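Local coordinates for putative enoyl-CoA hydratase (Streptomyces coelicolor A3, PDB 3G64), which probably acts on acyl-CoA thioesters, perhaps hydrating enoyl-CoA, as a member of the crotonase-like enoyl-CoA hydratase/isomerase family, at the interface of chains A and B. Numbering follows the deposited sequence. Chains: chain A/B, Putative enoyl-CoA hydratase.

The interface of chains A and B. Residues chain A 247, 250-251, 254; chain B 95-96, 99.
B:Asn99 reaches across to helix 239-253 of chain A and lies over the backbone between A:Ala247 and A:Ala251, one turn apart. This is a helix-against-helix patch between two crotonase-fold subunits, with helix 92-111 supplied by chain B. The deposited assembly holds three copies, in keeping with the trimers common in this family, so the contact probably belongs to the working oligomer.

The tight part is centred on the asparagine. With CG turned away from its carbonyl carbon and beside the backbone N (chi1 -69°), its side chain is directed at the chain A helix. Its CB lies 3.7 Å from the carbonyl O of A:Ala247, while the amide continues towards A:Gln250 and A:Ala251. There the ND2 end meets the CB of A:Gln250 at 3.4 Å, and the OD1 end lies 3.5 Å from the backbone N of A:Ala251, longer than a hydrogen bond. The side chains of A:Gln250 and B:Asn99 cross at about a right angle, their amide planes 58° apart, and it is the CB of the glutamine that makes the contact. Just past the helix, selenomethionine A:Met254 forms a second wall round the asparagine amide, its side chain coming from the opposite direction. Its selenium is 3.6 Å from OD1 of B:Asn99, its CE methyl lies near ND2, and the selenium also faces CD2 of B:Leu95 at 3.9 Å. The small methyl of A:Ala251 probably lets the other helix come close: its CB sits 3.7 Å from the carbonyl O of B:Leu95 and also touches the start of B:Leu96.

Packing is looser towards A:Ala247, where B:Leu96 makes a lighter contact, bringing CD1 to 3.9 Å from the alanine carbonyl O. The outer part of A:Gln250 is lightly engaged too: its carboxamide bends away at chi2 (-52°), leaving the asparagine to the aliphatic base of the chain.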
loop_
_atom_site.group_PDB
_atom_site.type_symbol
_atom_site.label_atom_id
_atom_site.label_comp_id
_atom_site.label_asym_id
_atom_site.label_seq_id
_atom_site.Cartn_x
_atom_site.Cartn_y
_atom_site.Cartn_z
ATOM N N ALA A 247 1.784 -2.202 21.824
ATOM C CA ALA A 247 2.013 -2.691 23.181
ATOM C C ALA A 247 1.529 -1.691 24.224
ATOM O O ALA A 247 0.764 -2.046 25.110
ATOM C CB ALA A 247 3.507 -3.017 23.398
ATOM N N GLN A 250 -2.520 -1.257 23.789
ATOM C CA GLN A 250 -3.292 -2.433 24.195
ATOM C C GLN A 250 -3.197 -2.590 25.715
ATOM O O GLN A 250 -4.197 -2.806 26.379
ATOM C CB GLN A 250 -2.805 -3.701 23.490
ATOM C CG GLN A 250 -3.109 -3.802 21.997
ATOM C CD GLN A 250 -4.595 -3.569 21.624
ATOM O OE1 GLN A 250 -5.161 -2.505 21.879
ATOM N NE2 GLN A 250 -5.199 -4.555 20.980
ATOM N N ALA A 251 -1.998 -2.449 26.273
ATOM C CA ALA A 251 -1.872 -2.529 27.719
ATOM C C ALA A 251 -2.740 -1.456 28.394
ATOM O O ALA A 251 -3.442 -1.744 29.366
ATOM C CB ALA A 251 -0.411 -2.455 28.160
HETATM N N MSE A 254 -6.358 -2.508 28.264
HETATM C CA MSE A 254 -6.586 -3.615 29.181
HETATM C C MSE A 254 -6.829 -3.156 30.634
HETATM O O MSE A 254 -7.246 -3.964 31.466
HETATM C CB MSE A 254 -5.444 -4.625 29.113
HETATM C CG MSE A 254 -5.542 -5.558 27.936
HETATM SE SE MSE A 254 -4.177 -6.947 28.064
HETATM C CE MSE A 254 -4.584 -7.887 26.408
ATOM N N LEU B 95 1.057 -6.269 32.075
ATOM C CA LEU B 95 0.210 -5.932 30.939
ATOM C C LEU B 95 1.074 -5.475 29.748
ATOM O O LEU B 95 0.861 -5.907 28.610
ATOM C CB LEU B 95 -0.805 -4.849 31.312
ATOM C CG LEU B 95 -1.942 -5.295 32.231
ATOM C CD1 LEU B 95 -2.820 -4.125 32.626
ATOM C CD2 LEU B 95 -2.770 -6.435 31.614
ATOM N N LEU B 96 2.062 -4.627 30.015
ATOM C CA LEU B 96 2.958 -4.164 28.956
ATOM C C LEU B 96 3.786 -5.341 28.413
ATOM O O LEU B 96 3.909 -5.523 27.191
ATOM C CB LEU B 96 3.880 -3.045 29.464
ATOM C CG LEU B 96 4.839 -2.431 28.417
ATOM C CD1 LEU B 96 4.034 -1.786 27.287
ATOM C CD2 LEU B 96 5.798 -1.429 29.054
ATOM N N ASN B 99 1.722 -7.597 26.038
ATOM C CA ASN B 99 1.424 -7.001 24.740
ATOM C C ASN B 99 2.695 -6.759 23.935
ATOM O O ASN B 99 2.672 -6.837 22.714
ATOM C CB ASN B 99 0.586 -5.750 24.908
ATOM C CG ASN B 99 -0.805 -6.068 25.389
ATOM O OD1 ASN B 99 -1.164 -5.796 26.537
ATOM N ND2 ASN B 99 -1.585 -6.690 24.530
#